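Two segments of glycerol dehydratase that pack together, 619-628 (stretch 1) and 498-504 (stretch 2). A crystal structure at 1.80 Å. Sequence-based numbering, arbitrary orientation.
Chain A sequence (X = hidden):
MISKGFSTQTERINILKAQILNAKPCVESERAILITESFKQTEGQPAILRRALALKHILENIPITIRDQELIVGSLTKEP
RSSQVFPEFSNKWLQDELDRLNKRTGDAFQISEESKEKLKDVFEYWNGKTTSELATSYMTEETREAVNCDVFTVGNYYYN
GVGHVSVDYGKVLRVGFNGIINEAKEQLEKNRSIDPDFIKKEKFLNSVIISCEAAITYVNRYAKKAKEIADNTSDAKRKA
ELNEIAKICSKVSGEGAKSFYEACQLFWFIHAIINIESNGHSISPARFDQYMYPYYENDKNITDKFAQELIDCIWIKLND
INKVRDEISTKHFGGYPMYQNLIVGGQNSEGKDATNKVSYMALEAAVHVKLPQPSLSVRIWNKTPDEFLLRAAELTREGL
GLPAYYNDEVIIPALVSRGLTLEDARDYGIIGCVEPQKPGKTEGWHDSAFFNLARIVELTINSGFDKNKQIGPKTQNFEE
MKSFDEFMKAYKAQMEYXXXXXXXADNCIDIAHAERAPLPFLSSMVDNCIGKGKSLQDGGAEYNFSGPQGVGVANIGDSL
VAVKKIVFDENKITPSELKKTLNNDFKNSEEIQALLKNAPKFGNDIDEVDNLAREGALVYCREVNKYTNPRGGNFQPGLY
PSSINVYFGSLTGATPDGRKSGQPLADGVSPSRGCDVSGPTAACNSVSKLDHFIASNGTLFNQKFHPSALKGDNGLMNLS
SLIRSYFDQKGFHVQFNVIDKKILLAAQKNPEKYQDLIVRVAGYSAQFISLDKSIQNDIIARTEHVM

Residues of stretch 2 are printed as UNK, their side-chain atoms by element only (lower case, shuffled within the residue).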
# COMPACT_ATOMS: atom_id res chain seq x y z
N VAL A 619 -36.10 -7.47 1.43
CA VAL A 619 -35.22 -8.56 1.03
C VAL A 619 -33.89 -7.95 0.56
O VAL A 619 -32.82 -8.44 0.90
CB VAL A 619 -35.84 -9.38 -0.12
CG1 VAL A 619 -34.84 -10.40 -0.65
CG2 VAL A 619 -37.09 -10.10 0.40
N TYR A 620 -33.98 -6.87 -0.20
CA TYR A 620 -32.79 -6.17 -0.67
C TYR A 620 -32.04 -5.57 0.52
O TYR A 620 -30.83 -5.77 0.68
CB TYR A 620 -33.19 -5.03 -1.62
CG TYR A 620 -32.05 -4.09 -1.94
CD1 TYR A 620 -31.01 -4.48 -2.79
CD2 TYR A 620 -32.00 -2.82 -1.37
CE1 TYR A 620 -29.95 -3.62 -3.06
CE2 TYR A 620 -30.93 -1.95 -1.63
CZ TYR A 620 -29.91 -2.37 -2.48
OH TYR A 620 -28.85 -1.52 -2.76
N CYS A 621 -32.76 -4.86 1.37
CA CYS A 621 -32.15 -4.21 2.53
C CYS A 621 -31.44 -5.18 3.48
O CYS A 621 -30.36 -4.88 3.97
CB CYS A 621 -33.21 -3.39 3.29
SG CYS A 621 -33.85 -1.94 2.36
N ARG A 622 -32.05 -6.34 3.74
CA ARG A 622 -31.44 -7.32 4.63
C ARG A 622 -30.15 -7.89 4.06
O ARG A 622 -29.23 -8.23 4.81
CB ARG A 622 -32.41 -8.46 4.94
CG ARG A 622 -33.67 -8.04 5.67
CD ARG A 622 -34.58 -9.24 5.89
NE ARG A 622 -35.89 -8.86 6.41
CZ ARG A 622 -37.04 -9.15 5.80
NH1 ARG A 622 -37.04 -9.82 4.65
NH2 ARG A 622 -38.19 -8.78 6.34
N GLU A 623 -30.07 -8.01 2.74
CA GLU A 623 -28.86 -8.52 2.12
C GLU A 623 -27.74 -7.49 2.26
O GLU A 623 -26.62 -7.83 2.66
CB GLU A 623 -29.08 -8.83 0.63
CG GLU A 623 -29.97 -10.03 0.33
CD GLU A 623 -29.52 -11.30 1.03
OE1 GLU A 623 -28.31 -11.59 1.05
OE2 GLU A 623 -30.40 -12.02 1.56
N VAL A 624 -28.04 -6.23 1.95
CA VAL A 624 -27.04 -5.17 2.04
C VAL A 624 -26.42 -5.07 3.44
O VAL A 624 -25.21 -4.91 3.58
CB VAL A 624 -27.65 -3.80 1.66
CG1 VAL A 624 -26.63 -2.68 1.89
CG2 VAL A 624 -28.07 -3.81 0.19
N ASN A 625 -27.26 -5.19 4.47
CA ASN A 625 -26.79 -5.12 5.86
C ASN A 625 -25.74 -6.15 6.25
O ASN A 625 -25.04 -5.98 7.25
CB ASN A 625 -27.97 -5.24 6.84
CG ASN A 625 -28.70 -3.94 7.05
OD1 ASN A 625 -28.28 -2.88 6.57
ND2 ASN A 625 -29.80 -4.00 7.79
N LYS A 626 -25.62 -7.22 5.47
CA LYS A 626 -24.65 -8.28 5.78
C LYS A 626 -23.19 -7.91 5.57
O LYS A 626 -22.30 -8.56 6.13
CB LYS A 626 -24.93 -9.51 4.93
CG LYS A 626 -26.23 -10.23 5.21
CD LYS A 626 -26.48 -11.28 4.14
CE LYS A 626 -27.73 -12.09 4.41
NZ LYS A 626 -27.91 -13.13 3.35
N TYR A 627 -22.94 -6.88 4.78
CA TYR A 627 -21.58 -6.50 4.42
C TYR A 627 -20.87 -5.37 5.17
O TYR A 627 -21.51 -4.49 5.73
CB TYR A 627 -21.55 -6.20 2.92
CG TYR A 627 -22.07 -7.37 2.12
CD1 TYR A 627 -23.44 -7.54 1.90
CD2 TYR A 627 -21.21 -8.37 1.68
CE1 TYR A 627 -23.94 -8.69 1.29
CE2 TYR A 627 -21.69 -9.53 1.07
CZ TYR A 627 -23.06 -9.68 0.88
OH TYR A 627 -23.53 -10.85 0.34
N THR A 628 -19.54 -5.43 5.17
CA THR A 628 -18.71 -4.42 5.81
C THR A 628 -17.66 -3.96 4.79
O THR A 628 -17.36 -4.67 3.83
CB THR A 628 -17.99 -4.98 7.06
OG1 THR A 628 -17.13 -6.06 6.68
CG2 THR A 628 -19.00 -5.48 8.09
N UNK A 498 -26.49 -11.35 -6.43
CA UNK A 498 -26.07 -10.07 -6.99
C UNK A 498 -25.71 -9.00 -5.97
O UNK A 498 -24.84 -8.18 -6.24
c UNK A 498 -28.23 -12.18 -10.54
c UNK A 498 -27.13 -9.58 -7.98
c UNK A 498 -28.21 -11.35 -9.40
c UNK A 498 -27.20 -10.40 -9.23
c UNK A 498 -27.23 -12.06 -11.50
c UNK A 498 -26.22 -11.11 -11.34
c UNK A 498 -26.22 -10.29 -10.21
N UNK A 499 -26.36 -9.00 -4.81
CA UNK A 499 -26.01 -8.01 -3.80
C UNK A 499 -24.60 -8.34 -3.30
O UNK A 499 -23.80 -7.44 -3.05
c UNK A 499 -26.99 -8.03 -2.61
c UNK A 499 -28.35 -7.52 -3.06
c UNK A 499 -26.47 -7.13 -1.49
N UNK A 500 -24.28 -9.62 -3.19
CA UNK A 500 -22.96 -10.03 -2.74
C UNK A 500 -21.88 -9.47 -3.66
O UNK A 500 -20.89 -8.88 -3.20
c UNK A 500 -22.84 -11.56 -2.71
n UNK A 500 -21.34 -15.63 -3.49
c UNK A 500 -20.98 -13.26 -2.87
c UNK A 500 -21.91 -14.45 -2.79
c UNK A 500 -21.52 -12.04 -2.14
N UNK A 501 -22.05 -9.63 -4.97
CA UNK A 501 -21.05 -9.12 -5.90
C UNK A 501 -20.99 -7.61 -6.02
O UNK A 501 -19.93 -7.05 -6.30
n UNK A 501 -20.65 -13.42 -7.13
c UNK A 501 -21.22 -9.80 -7.26
c UNK A 501 -21.53 -12.38 -7.28
c UNK A 501 -19.42 -12.94 -7.03
n UNK A 501 -19.49 -11.62 -7.10
c UNK A 501 -20.80 -11.24 -7.25
N UNK A 502 -22.12 -6.94 -5.79
CA UNK A 502 -22.14 -5.48 -5.85
C UNK A 502 -21.32 -4.95 -4.67
O UNK A 502 -20.51 -4.03 -4.83
s UNK A 502 -25.38 -2.86 -5.34
c UNK A 502 -23.58 -4.97 -5.74
c UNK A 502 -23.69 -3.46 -5.47
c UNK A 502 -25.88 -3.57 -3.76
N UNK A 503 -21.52 -5.53 -3.50
CA UNK A 503 -20.79 -5.08 -2.32
C UNK A 503 -19.30 -5.42 -2.41
O UNK A 503 -18.45 -4.63 -1.98
s UNK A 503 -23.06 -4.94 -0.75
c UNK A 503 -21.42 -5.66 -1.06
N UNK A 504 -18.98 -6.57 -2.99
CA UNK A 504 -17.58 -6.95 -3.15
C UNK A 504 -16.91 -5.99 -4.14
O UNK A 504 -15.78 -5.56 -3.91
c UNK A 504 -17.46 -8.39 -3.66
s UNK A 504 -17.99 -9.63 -2.44

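Position 498 opens the stretch, on a helix that began earlier in the chain. Its side chain has seven carbons: one carbon, then a six-membered ring of carbons. No oxygen extends from the ring. Its nearest approach is from CB to CE1 of Tyr620, 8.2 Å, which is no contact. A one-carbon link to an all-carbon ring is phenylalanine, Phe498.

Position 499 has three side-chain carbons. The first carries the other two, so the branch is at CB. Its CA-to-CB bond points toward stretch 1. The carbons lie among Tyr620, Glu623, Val624 and Tyr627. A three-carbon fork of this kind is valine, Val499. Its chi1 is t. CG1 lies 3.8 Å from CB of Glu623 and 4.1 Å from CG2 of Val624. The same CG1 is 4.1 Å from CE1 of Tyr627. CG2 faces the other tyrosine, 4.0 Å from CD1 of Tyr620.

Position 500 has four carbons in a row ending in a nitrogen. CB touches stretch 1, 3.2 Å from OH of Tyr627, but the end of the chain leads away. An unbranched chain of four carbons and a terminal nitrogen is lysine, Lys500. The contact therefore uses the base of the side chain, and the amine takes no part in it.

Position 501 has one carbon and then a five-membered ring of three carbons and two nitrogens. Its CA-to-CB bond points away from stretch 1, and nothing there is touched. The ring is an imidazole, so this is histidine, His501. ND1 is hydrogen-bonded elsewhere in the structure.

Position 502 is an unbranched chain of two carbons, a sulfur and a last carbon. CA to CB runs sideways, yet the end comes nearer to stretch 1. The terminal carbon approaches Tyr620. A thioether with a terminal methyl is methionine, Met502. With chi3 at p, CE reaches to 3.7 Å from OH of Tyr620 and 4.1 Å from its CE1.

Position 503 has one carbon and one sulfur. Its CA-to-CB bond points toward stretch 1, and CB sits over one face of the Tyr627 ring. This is cysteine, Cys503. CB is 3.7 Å from CG of Tyr627, a CH-pi contact. SG approaches the same ring obliquely.

Position 504 also has one carbon and one sulfur. It points sideways. Its sulfur comes no nearer than 5.1 Å, to CE2 of Tyr627. It is a second cysteine, Cys504.

The contact works by apolar packing, with no hydrogen bond across the stretches. The helix axes cross at 45° and come within 9.9 Å. Val499 fits between the two tyrosines and against Glu623 and Val624. A type I turn from Val624 to Tyr627 carries stretch 1 onward. Tyr627 then lays its ring against Cys503, with its hydroxyl beside Lys500. Glu623 lends its CB to the packing, while its OE1 forms a salt bridge with NZ of Lys626 at 2.8 Å.

Stretch 2, residues 498-504: FVKHMCC
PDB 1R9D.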